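Local coordinates for protein nicotinate-nucleotide pyrophosphorylase (Francisella tularensis subsp. tularensis, PDB 3TQV) that probably makes nicotinate ribonucleotide from quinolinate and phosphoribosyl diphosphate, releasing carbon dioxide and diphosphate, a step on the way to NAD+, at residues Thr8-Lys13 / Gly161-Ile166; Glu55-Gly60 / Thr120-Asn125; Thr136-Thr141 / Ile267-Ile272; Thr141-Pro146 / Ile272-Lys277; Val222-Phe227 / Val243-Ser248. All blocks are in the same frame, centred on the assembly; numbering follows the deposited sequence.

Contact 1 of 5, residues Thr8-Lys13 / Gly161-Ile166; sequences TDQINK and GFNHRI. With PO4 (phosphate ion), chain F.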
# COMPACT_ATOMS: atom_id res chain seq x y z
N THR B 8 -11.66 10.57 19.34
CA THR B 8 -12.24 10.51 18.00
C THR B 8 -13.16 9.30 17.80
O THR B 8 -13.14 8.36 18.60
CB THR B 8 -11.07 10.51 16.94
OG1 THR B 8 -10.57 11.84 16.77
CG2 THR B 8 -11.48 9.94 15.56
N ASP B 9 -13.96 9.36 16.75
CA ASP B 9 -14.68 8.21 16.21
C ASP B 9 -13.74 7.06 15.86
O ASP B 9 -12.74 7.27 15.17
CB ASP B 9 -15.40 8.62 14.93
CG ASP B 9 -16.67 9.39 15.19
OD1 ASP B 9 -16.87 9.80 16.36
OD2 ASP B 9 -17.46 9.58 14.24
N GLN B 10 -14.07 5.86 16.30
CA GLN B 10 -13.27 4.68 15.99
C GLN B 10 -13.88 3.81 14.87
O GLN B 10 -15.05 3.44 14.92
CB GLN B 10 -13.01 3.84 17.24
CG GLN B 10 -12.45 4.62 18.42
CD GLN B 10 -11.14 5.31 18.11
OE1 GLN B 10 -10.14 4.68 17.80
NE2 GLN B 10 -11.14 6.64 18.20
N ILE B 11 -13.06 3.47 13.87
CA ILE B 11 -13.51 2.69 12.73
C ILE B 11 -13.54 1.20 13.03
O ILE B 11 -12.58 0.48 12.77
CB ILE B 11 -12.62 2.90 11.50
CG1 ILE B 11 -12.33 4.40 11.31
CG2 ILE B 11 -13.25 2.26 10.27
CD1 ILE B 11 -13.55 5.30 11.42
N ASN B 12 -14.67 0.74 13.55
CA ASN B 12 -14.83 -0.66 13.91
C ASN B 12 -15.54 -1.49 12.84
O ASN B 12 -15.84 -2.65 13.03
CB ASN B 12 -15.50 -0.78 15.29
CG ASN B 12 -14.54 -0.46 16.42
OD1 ASN B 12 -13.40 -0.93 16.43
ND2 ASN B 12 -14.98 0.35 17.38
N LYS B 13 -15.77 -0.85 11.70
CA LYS B 13 -16.24 -1.54 10.50
C LYS B 13 -16.10 -0.58 9.33
O LYS B 13 -16.31 0.61 9.49
CB LYS B 13 -17.69 -1.98 10.65
CG LYS B 13 -18.21 -2.72 9.41
CD LYS B 13 -19.69 -2.47 9.16
CE LYS B 13 -20.18 -3.19 7.91
NZ LYS B 13 -19.88 -4.65 7.97
N GLY B 161 -4.49 -0.59 17.74
CA GLY B 161 -4.30 0.84 17.67
C GLY B 161 -5.61 1.58 17.64
O GLY B 161 -6.62 1.03 17.24
N PHE B 162 -5.59 2.84 18.09
CA PHE B 162 -6.77 3.69 18.04
C PHE B 162 -6.62 4.81 17.00
O PHE B 162 -5.49 5.22 16.64
CB PHE B 162 -7.08 4.27 19.43
CG PHE B 162 -7.26 3.24 20.52
CD1 PHE B 162 -8.52 2.71 20.80
CD2 PHE B 162 -6.18 2.80 21.26
CE1 PHE B 162 -8.68 1.75 21.81
CE2 PHE B 162 -6.33 1.85 22.26
CZ PHE B 162 -7.59 1.33 22.53
N ASN B 163 -7.76 5.31 16.53
CA ASN B 163 -7.82 6.24 15.42
C ASN B 163 -7.66 7.70 15.81
O ASN B 163 -8.52 8.27 16.48
CB ASN B 163 -9.13 6.05 14.66
CG ASN B 163 -9.29 4.65 14.08
OD1 ASN B 163 -8.33 4.05 13.61
ND2 ASN B 163 -10.52 4.12 14.11
N HIS B 164 -6.57 8.31 15.37
CA HIS B 164 -6.46 9.76 15.28
C HIS B 164 -7.54 10.19 14.29
O HIS B 164 -8.24 9.35 13.75
CB HIS B 164 -5.08 10.12 14.76
CG HIS B 164 -4.78 11.58 14.76
ND1 HIS B 164 -4.53 12.29 15.92
CD2 HIS B 164 -4.67 12.47 13.75
CE1 HIS B 164 -4.29 13.55 15.61
NE2 HIS B 164 -4.36 13.68 14.30
N ARG B 165 -7.68 11.48 14.05
CA ARG B 165 -8.81 11.94 13.25
C ARG B 165 -8.89 11.20 11.90
O ARG B 165 -7.87 10.85 11.32
CB ARG B 165 -8.75 13.45 13.03
CG ARG B 165 -7.44 13.92 12.44
CD ARG B 165 -7.48 15.38 12.04
NE ARG B 165 -6.34 15.73 11.20
CZ ARG B 165 -6.16 16.91 10.60
NH1 ARG B 165 -7.06 17.88 10.73
NH2 ARG B 165 -5.07 17.10 9.87
N ILE B 166 -10.10 10.95 11.41
CA ILE B 166 -10.23 10.34 10.09
C ILE B 166 -9.70 11.22 8.96
O ILE B 166 -9.09 10.71 8.02
CB ILE B 166 -11.69 9.93 9.77
CG1 ILE B 166 -12.27 9.09 10.90
CG2 ILE B 166 -11.76 9.22 8.40
CD1 ILE B 166 -11.34 7.99 11.39
P PO4 F . -2.96 14.01 10.48
O1 PO4 F . -2.12 14.29 11.69
O2 PO4 F . -2.50 12.75 9.81
O3 PO4 F . -4.40 13.88 10.90
O4 PO4 F . -2.85 15.16 9.53
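Q10 and N163 slide past each other in opposite directions, their amide planes 20° apart, and Q10 shows how one bent glutamine side chain can join two loops. CB stands beside the amide group of N163. CG lies beside the backbone N of Q10, anti to the carbonyl carbon (chi1 -52°), and the bend at chi2 brings CD to 3.7 Å from N163 N. At the tip, OE1 accepts a nearly straight hydrogen bond from N163 N at 2.8 Å, with the donor in the carbonyl plane on a lone pair. The same oxygen lies 3.5 Å from F162 CB, near the plane of the F162 ring. NE2 turns home and donates to T8 O at 2.7 Å, and this second bond holds the amide in its rotation. Nearby, the T8 CG2 methyl packs 3.5 Å from the backbone oxygen N163 O, and the apolar CD1 atoms of I11 and I166 meet tip to tip at 3.5 Å. R165 points away from the N-terminal loop; its NE and NH2 grip a phosphate ion that R142 also holds. The arrangement packs an N-terminal arm over a loop of the alpha/beta-barrel domain that carries R165 of the predicted substrate pocket.

Contact 2 of 5, residues Glu55-Gly60 / Thr120-Asn125; sequences EMILCG and TATVTN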
# COMPACT_ATOMS: atom_id res chain seq x y z
N GLU B 55 2.69 -15.92 11.57
CA GLU B 55 1.75 -15.41 12.56
C GLU B 55 1.26 -14.05 12.11
O GLU B 55 2.00 -13.28 11.49
CB GLU B 55 2.43 -15.30 13.93
CG GLU B 55 1.52 -14.99 15.10
CD GLU B 55 2.28 -15.02 16.42
OE1 GLU B 55 2.43 -13.95 17.05
OE2 GLU B 55 2.74 -16.11 16.81
N MSE B 56 -0.00 -13.74 12.41
CA MSE B 56 -0.61 -12.56 11.84
C MSE B 56 -1.88 -12.16 12.55
O MSE B 56 -2.53 -12.99 13.17
CB MSE B 56 -0.91 -12.81 10.37
CG MSE B 56 -1.85 -13.97 10.14
SE MSE B 56 -3.57 -13.40 9.41
CE MSE B 56 -3.09 -13.18 7.54
N ILE B 57 -2.22 -10.88 12.45
CA ILE B 57 -3.53 -10.37 12.85
C ILE B 57 -4.41 -10.26 11.62
O ILE B 57 -4.16 -9.43 10.75
CB ILE B 57 -3.44 -8.99 13.53
CG1 ILE B 57 -2.50 -9.03 14.74
CG2 ILE B 57 -4.82 -8.53 13.96
CD1 ILE B 57 -2.97 -9.96 15.87
N LEU B 58 -5.43 -11.10 11.55
CA LEU B 58 -6.34 -11.12 10.43
C LEU B 58 -7.15 -9.85 10.29
O LEU B 58 -7.65 -9.28 11.28
CB LEU B 58 -7.29 -12.31 10.55
CG LEU B 58 -8.49 -12.41 9.57
CD1 LEU B 58 -8.03 -12.30 8.11
CD2 LEU B 58 -9.26 -13.72 9.80
N CYS B 59 -7.27 -9.40 9.05
CA CYS B 59 -8.11 -8.28 8.67
C CYS B 59 -8.46 -8.44 7.18
O CYS B 59 -7.59 -8.71 6.35
CB CYS B 59 -7.40 -6.96 8.95
SG CYS B 59 -8.43 -5.50 8.73
N GLY B 60 -9.73 -8.30 6.84
CA GLY B 60 -10.13 -8.47 5.45
C GLY B 60 -11.33 -9.35 5.17
O GLY B 60 -11.77 -9.41 4.02
N THR B 120 -1.17 -4.44 7.58
CA THR B 120 -1.38 -3.27 8.40
C THR B 120 -1.74 -3.60 9.83
O THR B 120 -1.18 -3.01 10.76
CB THR B 120 -2.43 -2.33 7.80
OG1 THR B 120 -1.89 -1.73 6.62
CG2 THR B 120 -2.79 -1.21 8.80
N ALA B 121 -2.65 -4.55 10.04
CA ALA B 121 -3.06 -4.89 11.42
C ALA B 121 -1.90 -5.47 12.20
O ALA B 121 -1.66 -5.10 13.34
CB ALA B 121 -4.24 -5.85 11.42
N THR B 122 -1.15 -6.36 11.56
CA THR B 122 0.01 -7.01 12.18
C THR B 122 1.15 -6.03 12.56
O THR B 122 1.79 -6.19 13.60
CB THR B 122 0.53 -8.14 11.26
OG1 THR B 122 -0.56 -9.03 10.95
CG2 THR B 122 1.69 -8.91 11.90
N VAL B 123 1.39 -5.02 11.73
CA VAL B 123 2.36 -3.98 12.10
C VAL B 123 1.92 -3.32 13.40
O VAL B 123 2.71 -3.10 14.32
CB VAL B 123 2.41 -2.84 11.07
CG1 VAL B 123 3.59 -1.93 11.39
CG2 VAL B 123 2.48 -3.38 9.68
N THR B 124 0.65 -2.96 13.44
CA THR B 124 0.12 -2.22 14.55
C THR B 124 0.32 -3.08 15.79
O THR B 124 1.04 -2.70 16.72
CB THR B 124 -1.38 -1.92 14.33
OG1 THR B 124 -1.53 -1.28 13.06
CG2 THR B 124 -1.93 -1.02 15.44
N ASN B 125 -0.26 -4.28 15.77
CA ASN B 125 -0.10 -5.14 16.91
C ASN B 125 1.35 -5.26 17.42
O ASN B 125 1.57 -5.20 18.64
CB ASN B 125 -0.71 -6.52 16.68
CG ASN B 125 -0.89 -7.26 17.98
OD1 ASN B 125 -1.58 -6.78 18.87
ND2 ASN B 125 -0.24 -8.42 18.12
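I57 leans on A121 and T122 where a short strand, half of the two-stranded antiparallel pair 56-57 and 86-87, packs against the long helix 100-130. This strand-on-helix packing ties the N-terminal domain to the helix that leads into the barrel. I57 spreads its two branches over one turn of the helix, from A121 to N125. Its CG2, anti to the backbone N, comes to 3.7 Å from A121 CB, while CG1, beside that N (chi1 -57°), goes to N125 CB at 3.6 Å and crosses the asparagine side chain at about a right angle. A121 offers a single methyl, small enough to let the strand come close: its CB also touches the backbone oxygen of I57, and C59 CB approaches A121 CB at 4.2 Å. C59 itself lies against Y154 and C158 of helix 149-159, which brings a second helix to the same strand end.

T122 supplies the hydrogen bond across a mainly apolar patch. Its OG1 accepts from the buried I57 N at 2.9 Å with an N-H...O angle of 165°, and gives its own proton to S118 O one turn back in the helix. One turn on from T120, T124 repeats the theme within the helix: its N and its OG1 reach T120 O from opposite faces of the carbonyl plane, OG1 at 2.9 Å.

Contact 3 of 5, residues Thr136-Thr141 / Ile267-Ile272; sequences TKLLDT and ISVGAI. With PO4 (phosphate ion), chain E.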
# COMPACT_ATOMS: atom_id res chain seq x y z
N THR B 136 0.73 4.38 27.71
CA THR B 136 0.64 4.99 26.40
C THR B 136 -0.23 4.21 25.40
O THR B 136 -0.25 2.98 25.42
CB THR B 136 2.04 5.14 25.83
OG1 THR B 136 2.91 5.62 26.86
CG2 THR B 136 2.04 6.12 24.66
N LYS B 137 -0.95 4.93 24.53
CA LYS B 137 -1.70 4.31 23.43
C LYS B 137 -1.15 4.73 22.05
O LYS B 137 -0.50 5.76 21.92
CB LYS B 137 -3.19 4.66 23.51
CG LYS B 137 -3.83 4.42 24.85
CD LYS B 137 -4.35 3.00 25.00
CE LYS B 137 -5.07 2.79 26.35
NZ LYS B 137 -6.18 3.78 26.60
N LEU B 138 -1.45 3.92 21.04
CA LEU B 138 -1.02 4.13 19.65
C LEU B 138 -2.07 4.89 18.81
O LEU B 138 -3.24 4.49 18.73
CB LEU B 138 -0.79 2.77 18.98
CG LEU B 138 0.44 2.57 18.11
CD1 LEU B 138 1.67 2.82 18.95
CD2 LEU B 138 0.49 1.17 17.52
N LEU B 139 -1.65 5.98 18.19
CA LEU B 139 -2.54 6.67 17.27
C LEU B 139 -2.02 6.57 15.84
O LEU B 139 -0.82 6.57 15.61
CB LEU B 139 -2.70 8.13 17.67
CG LEU B 139 -3.48 8.37 18.96
CD1 LEU B 139 -3.50 9.84 19.30
CD2 LEU B 139 -4.90 7.83 18.85
N ASP B 140 -2.94 6.46 14.89
CA ASP B 140 -2.56 6.49 13.48
C ASP B 140 -2.59 7.93 12.95
O ASP B 140 -2.61 8.88 13.74
CB ASP B 140 -3.45 5.57 12.65
CG ASP B 140 -4.93 5.86 12.81
OD1 ASP B 140 -5.33 6.99 13.18
OD2 ASP B 140 -5.71 4.93 12.54
N THR B 141 -2.59 8.09 11.62
CA THR B 141 -2.40 9.39 10.97
C THR B 141 -3.15 9.39 9.67
O THR B 141 -3.92 8.46 9.40
CB THR B 141 -0.93 9.63 10.60
OG1 THR B 141 -0.64 8.90 9.41
CG2 THR B 141 -0.00 9.16 11.74
N ILE B 267 1.08 7.96 21.30
CA ILE B 267 2.18 8.02 20.35
C ILE B 267 1.65 7.90 18.92
O ILE B 267 1.07 6.88 18.55
CB ILE B 267 3.19 6.89 20.60
CG1 ILE B 267 3.83 7.05 21.98
CG2 ILE B 267 4.25 6.85 19.51
CD1 ILE B 267 4.81 5.97 22.34
N SER B 268 1.82 8.96 18.13
CA SER B 268 1.43 8.94 16.72
C SER B 268 2.49 8.22 15.91
O SER B 268 3.68 8.38 16.14
CB SER B 268 1.24 10.36 16.18
OG SER B 268 0.54 10.34 14.95
N VAL B 269 2.05 7.42 14.95
CA VAL B 269 2.95 6.63 14.14
C VAL B 269 2.38 6.49 12.74
O VAL B 269 1.35 5.85 12.53
CB VAL B 269 3.17 5.23 14.75
CG1 VAL B 269 4.05 4.38 13.85
CG2 VAL B 269 3.81 5.34 16.12
N GLY B 270 3.05 7.10 11.77
CA GLY B 270 2.63 6.99 10.39
C GLY B 270 3.07 5.66 9.82
O GLY B 270 2.50 5.17 8.86
N ALA B 271 4.09 5.08 10.44
CA ALA B 271 4.75 3.89 9.89
C ALA B 271 3.75 2.76 9.71
O ALA B 271 3.90 1.92 8.83
CB ALA B 271 5.93 3.45 10.77
N ILE B 272 2.71 2.77 10.53
CA ILE B 272 1.77 1.65 10.55
C ILE B 272 0.81 1.64 9.36
O ILE B 272 0.11 0.66 9.16
CB ILE B 272 1.00 1.57 11.88
CG1 ILE B 272 0.20 2.85 12.11
CG2 ILE B 272 1.97 1.35 13.04
CD1 ILE B 272 -0.71 2.77 13.31
P PO4 E . 5.36 10.00 10.84
O1 PO4 E . 6.65 10.44 11.46
O2 PO4 E . 5.67 8.94 9.82
O3 PO4 E . 4.48 9.48 11.95
O4 PO4 E . 4.64 11.15 10.19
O HOH W 1 -1.75 11.05 14.64
O HOH W 2 -0.55 5.94 10.78
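L138 and L139 run parallel to I267 and S268, joined by main-chain hydrogen bonds that alternate between the strands. I267 N donates to K137 O at 2.8 Å, L139 N to I267 O at 2.9 Å, and V269 N to L139 O at 3.1 Å, the last with a more bent N-H...O angle of 142°. Apolar packing lies on the face of L138 and I267, where T136 CG2 is 3.4 Å from I267 CG1, while T136 OG1 bonds to V264 O; helices 100-130 and 256-260 cover this face. L139 and S268 turn the other way, toward the acid E246.

Such a division, helices outside and strand ends leading to a site, is that of an alpha/beta barrel, and strand 137-139 is an edge strand of its parallel sheet. Past the strands, the two segments stay in touch through side chains. T141 CG2 lies anti to the carbonyl carbon (OG1 at chi1 78°), which sets it 3.5 Å from S268 OG, and D140 CB meets I272 CD1 at 4.0 Å while the D140 carboxylate makes a salt bridge with K153.

Polar contacts gather at this end. A water donates to V269 O at 2.6 Å and makes a long link to T141 OG1, also bonded to K143 N. G270 N donates to a phosphate ion at O3, 2.8 Å away, in the predicted substrate site; K274 NZ binds the same ion.

Contact 4 of 5, residues Thr141-Pro146 / Ile272-Lys277; sequences TRKTIP and ITKHIK. With PO4 (phosphate ion), chain F; PO4 (phosphate ion), chain E.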
# COMPACT_ATOMS: atom_id res chain seq x y z
N THR B 141 -2.59 8.09 11.62
CA THR B 141 -2.40 9.39 10.97
C THR B 141 -3.15 9.39 9.67
O THR B 141 -3.92 8.46 9.40
CB THR B 141 -0.93 9.63 10.60
OG1 THR B 141 -0.64 8.90 9.41
CG2 THR B 141 -0.00 9.16 11.74
N ARG B 142 -2.89 10.40 8.84
CA ARG B 142 -3.47 10.42 7.50
C ARG B 142 -2.49 9.85 6.44
O ARG B 142 -2.80 9.84 5.24
CB ARG B 142 -3.95 11.84 7.12
CG ARG B 142 -5.23 12.27 7.89
CD ARG B 142 -5.49 13.79 7.88
NE ARG B 142 -5.53 14.37 6.53
CZ ARG B 142 -4.64 15.25 6.06
NH1 ARG B 142 -3.63 15.66 6.81
NH2 ARG B 142 -4.76 15.73 4.82
N LYS B 143 -1.33 9.37 6.89
CA LYS B 143 -0.36 8.78 5.97
C LYS B 143 -0.82 7.39 5.55
O LYS B 143 -0.36 6.35 6.05
CB LYS B 143 1.06 8.80 6.55
CG LYS B 143 1.58 10.21 6.90
CD LYS B 143 2.96 10.14 7.55
CE LYS B 143 3.77 11.43 7.35
NZ LYS B 143 3.07 12.55 8.00
N THR B 144 -1.74 7.39 4.59
CA THR B 144 -2.53 6.25 4.22
C THR B 144 -2.35 5.94 2.72
O THR B 144 -1.95 6.81 1.94
CB THR B 144 -3.98 6.63 4.51
OG1 THR B 144 -4.45 5.90 5.64
CG2 THR B 144 -4.87 6.38 3.30
N ILE B 145 -2.65 4.70 2.31
CA ILE B 145 -2.72 4.39 0.88
C ILE B 145 -4.00 4.97 0.27
O ILE B 145 -5.10 4.69 0.73
CB ILE B 145 -2.70 2.88 0.58
CG1 ILE B 145 -1.62 2.19 1.41
CG2 ILE B 145 -2.49 2.67 -0.93
CD1 ILE B 145 -0.24 2.85 1.28
N PRO B 146 -3.86 5.78 -0.78
CA PRO B 146 -5.05 6.45 -1.29
C PRO B 146 -6.20 5.47 -1.54
O PRO B 146 -5.98 4.40 -2.10
CB PRO B 146 -4.54 7.07 -2.59
CG PRO B 146 -3.13 7.46 -2.25
CD PRO B 146 -2.63 6.29 -1.42
N ILE B 272 2.71 2.77 10.53
CA ILE B 272 1.77 1.65 10.55
C ILE B 272 0.81 1.64 9.36
O ILE B 272 0.11 0.66 9.16
CB ILE B 272 1.00 1.57 11.88
CG1 ILE B 272 0.20 2.85 12.11
CG2 ILE B 272 1.97 1.35 13.04
CD1 ILE B 272 -0.71 2.77 13.31
N THR B 273 0.81 2.71 8.57
CA THR B 273 -0.07 2.81 7.39
C THR B 273 0.69 3.15 6.12
O THR B 273 0.38 2.64 5.06
CB THR B 273 -1.24 3.83 7.58
OG1 THR B 273 -0.85 4.89 8.46
CG2 THR B 273 -2.46 3.13 8.14
N LYS B 274 1.66 4.06 6.26
CA LYS B 274 2.63 4.44 5.23
C LYS B 274 3.29 3.26 4.49
O LYS B 274 3.35 3.23 3.25
CB LYS B 274 3.75 5.19 5.95
CG LYS B 274 4.39 6.25 5.16
CD LYS B 274 5.05 7.25 6.10
CE LYS B 274 6.07 6.60 6.98
NZ LYS B 274 6.79 7.67 7.67
N HIS B 275 3.85 2.33 5.25
CA HIS B 275 4.52 1.17 4.68
C HIS B 275 3.56 -0.01 4.73
O HIS B 275 2.57 0.03 5.44
CB HIS B 275 5.79 0.84 5.48
CG HIS B 275 6.71 2.01 5.65
ND1 HIS B 275 6.88 2.97 4.69
CD2 HIS B 275 7.52 2.36 6.68
CE1 HIS B 275 7.76 3.87 5.11
NE2 HIS B 275 8.15 3.52 6.32
N ILE B 276 3.86 -1.04 3.94
CA ILE B 276 3.13 -2.30 4.02
C ILE B 276 4.08 -3.49 4.06
O ILE B 276 4.91 -3.67 3.18
CB ILE B 276 2.19 -2.51 2.83
CG1 ILE B 276 1.27 -1.30 2.62
CG2 ILE B 276 1.37 -3.75 3.07
CD1 ILE B 276 0.16 -1.15 3.67
N LYS B 277 3.97 -4.31 5.10
CA LYS B 277 4.60 -5.62 5.09
C LYS B 277 3.47 -6.62 4.89
O LYS B 277 2.76 -6.96 5.84
CB LYS B 277 5.37 -5.87 6.39
CG LYS B 277 6.17 -7.16 6.42
CD LYS B 277 7.16 -7.26 5.25
CE LYS B 277 7.62 -8.71 4.98
NZ LYS B 277 8.47 -9.30 6.06
P PO4 F . -2.96 14.01 10.48
O1 PO4 F . -2.12 14.29 11.69
O2 PO4 F . -2.50 12.75 9.81
O3 PO4 F . -4.40 13.88 10.90
O4 PO4 F . -2.85 15.16 9.53
P PO4 E . 5.36 10.00 10.84
O1 PO4 E . 6.65 10.44 11.46
O2 PO4 E . 5.67 8.94 9.82
O3 PO4 E . 4.48 9.48 11.95
O4 PO4 E . 4.64 11.15 10.19
O HOH W 2 -0.55 5.94 10.78
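T273 OG1 donates to K143 O at 2.9 Å, approaching from well above the carbonyl plane, and so fastens helix 271-274 to an inverse gamma turn centred on K143. An ST turn leads into it, with T141 OG1 accepting from K143 N at 2.7 Å. A water shared with T141 donates to T273 OG1, giving that hydroxyl a second partner. Two residues on, I145 CD1 rests 3.8 Å from T273 O. R142 points away from the helix: its N and NH1 both hold one phosphate ion, and its guanidinium makes a salt bridge with D30 of the second subunit.

The two lysines run past a second phosphate, their CD atoms 3.9 Å apart. K143 stays extended as far as CE and bends only at NZ (chi4 62°), whereas K274 bends one bond earlier, at CE (chi3 59°). Their NZ atoms remain 6.1 Å apart, and the ion beside both probably offsets their like charges. K274 NZ donates to O2 of this second phosphate at 2.7 Å.

Contact 5 of 5, residues Val222-Phe227 / Val243-Ser248; sequences VMLDNF and VALEVS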
# COMPACT_ATOMS: atom_id res chain seq x y z
N VAL B 222 -2.44 17.98 22.27
CA VAL B 222 -1.32 18.69 21.72
C VAL B 222 -0.36 17.67 21.14
O VAL B 222 -0.06 16.66 21.79
CB VAL B 222 -0.62 19.55 22.80
CG1 VAL B 222 0.62 20.20 22.24
CG2 VAL B 222 -1.59 20.61 23.33
N MSE B 223 0.06 17.89 19.90
CA MSE B 223 1.01 17.00 19.27
C MSE B 223 2.41 17.55 19.49
O MSE B 223 2.66 18.74 19.26
CB MSE B 223 0.70 16.84 17.79
CG MSE B 223 1.65 15.95 17.01
SE MSE B 223 1.04 15.70 15.16
CE MSE B 223 2.76 15.70 14.21
N LEU B 224 3.31 16.71 19.99
CA LEU B 224 4.69 17.11 20.20
C LEU B 224 5.55 16.71 19.01
O LEU B 224 5.85 15.53 18.82
CB LEU B 224 5.26 16.47 21.46
CG LEU B 224 4.42 16.67 22.71
CD1 LEU B 224 5.06 15.94 23.90
CD2 LEU B 224 4.20 18.17 22.99
N ASP B 225 5.94 17.69 18.21
CA ASP B 225 6.75 17.43 17.04
C ASP B 225 8.23 17.37 17.39
O ASP B 225 8.83 18.38 17.74
CB ASP B 225 6.49 18.49 15.97
CG ASP B 225 7.28 18.24 14.71
OD1 ASP B 225 8.50 17.98 14.80
OD2 ASP B 225 6.67 18.31 13.62
N ASN B 226 8.79 16.16 17.30
CA ASN B 226 10.23 15.91 17.42
C ASN B 226 10.94 16.35 18.71
O ASN B 226 12.10 16.72 18.67
CB ASN B 226 10.96 16.49 16.22
CG ASN B 226 10.72 15.69 14.95
OD1 ASN B 226 10.34 16.23 13.91
ND2 ASN B 226 10.95 14.38 15.04
N PHE B 227 10.24 16.29 19.85
CA PHE B 227 10.86 16.62 21.12
C PHE B 227 11.90 15.61 21.55
O PHE B 227 11.80 14.41 21.25
CB PHE B 227 9.82 16.72 22.24
CG PHE B 227 9.02 17.97 22.22
CD1 PHE B 227 8.74 18.62 21.03
CD2 PHE B 227 8.55 18.52 23.41
CE1 PHE B 227 8.00 19.78 21.02
CE2 PHE B 227 7.81 19.68 23.41
CZ PHE B 227 7.54 20.31 22.21
N VAL B 243 -3.88 19.10 29.33
CA VAL B 243 -4.18 18.62 27.98
C VAL B 243 -3.66 17.21 27.78
O VAL B 243 -2.69 16.79 28.41
CB VAL B 243 -3.53 19.46 26.88
CG1 VAL B 243 -4.32 20.72 26.64
CG2 VAL B 243 -2.08 19.75 27.24
N ALA B 244 -4.33 16.50 26.89
CA ALA B 244 -3.88 15.23 26.37
C ALA B 244 -2.62 15.48 25.53
O ALA B 244 -2.49 16.52 24.89
CB ALA B 244 -4.98 14.62 25.54
N LEU B 245 -1.68 14.54 25.56
CA LEU B 245 -0.44 14.69 24.79
C LEU B 245 -0.26 13.53 23.83
O LEU B 245 -0.43 12.35 24.20
CB LEU B 245 0.79 14.75 25.71
CG LEU B 245 1.18 16.01 26.46
CD1 LEU B 245 2.48 15.76 27.20
CD2 LEU B 245 1.31 17.21 25.53
N GLU B 246 0.12 13.86 22.59
CA GLU B 246 0.42 12.90 21.53
C GLU B 246 1.82 13.19 20.96
O GLU B 246 2.13 14.32 20.61
CB GLU B 246 -0.67 12.97 20.45
CG GLU B 246 -0.38 12.20 19.17
CD GLU B 246 -1.40 12.49 18.05
OE1 GLU B 246 -2.14 13.49 18.12
OE2 GLU B 246 -1.46 11.69 17.10
N VAL B 247 2.68 12.17 20.91
CA VAL B 247 4.08 12.35 20.47
C VAL B 247 4.34 11.93 19.02
O VAL B 247 4.06 10.80 18.65
CB VAL B 247 5.09 11.59 21.38
CG1 VAL B 247 6.46 11.49 20.70
CG2 VAL B 247 5.22 12.25 22.74
N SER B 248 4.86 12.85 18.22
CA SER B 248 5.20 12.56 16.82
C SER B 248 6.66 12.87 16.55
O SER B 248 7.16 13.90 16.98
CB SER B 248 4.34 13.39 15.88
OG SER B 248 4.73 13.18 14.53
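L224 packs into L245 and V247 on the buried face, toward the helices, of two parallel strands, the pair at either end of the beta-alpha-beta unit that runs through helix 229-239. Its CD1 meets V247 CG2 at 3.9 Å and its CD2 meets L245 CD2 at 4.0 Å; V222 CG2 extends the patch to V243 CG2. Helices 208-216 and 229-239 cover this side. Main-chain hydrogen bonds run between the strands from V222 N and A244 O to N226 N and S248 O, the last of 2.8 Å and nearly straight, so the pairing continues just past the end of strand 221-225.

The face of M223, D225, E246 and S248 is more open at M223, D225 and S248, with E246 buried. The selenomethionine M223 starts extended, CG anti to the backbone N (chi1 179°), and lays its CE against the S248 side chain, 3.3 Å from CB. E246 stands beside it, extended beyond CG. D225 and E246 come close to other acids, E204 and E202 respectively. Such clustered carboxylates, beside the predicted substrate residues E204, D225 and S248, would probably need a cation to offset their repulsion, consistent with a metal-assisted pocket for phosphoribosyl diphosphate.

In the fold
Contacts 3 and 5 belong to the same parallel sheet, where strands 266-268 and 244-248 are neighbours, and both rely on main-chain bonds with apolar side chains on the helix-covered face. Contact 4 takes over where contact 3 ends, sharing T141, I272 and helix 271-274, but trades strand pairing for hydroxyl and lysine contacts around a phosphate both touch. Contacts 2 and 3 are buried, contacts 1, 4 and 5 only partly so. Contact 1 meets contact 4 at a common phosphate through R165 and R142, and meets contact 3 through F162 and L138. Contact 2, remote from the predicted site, is mostly apolar; its helix touches I272, yet contacts 2 and 5 stay about 13 Å apart between nearest atoms.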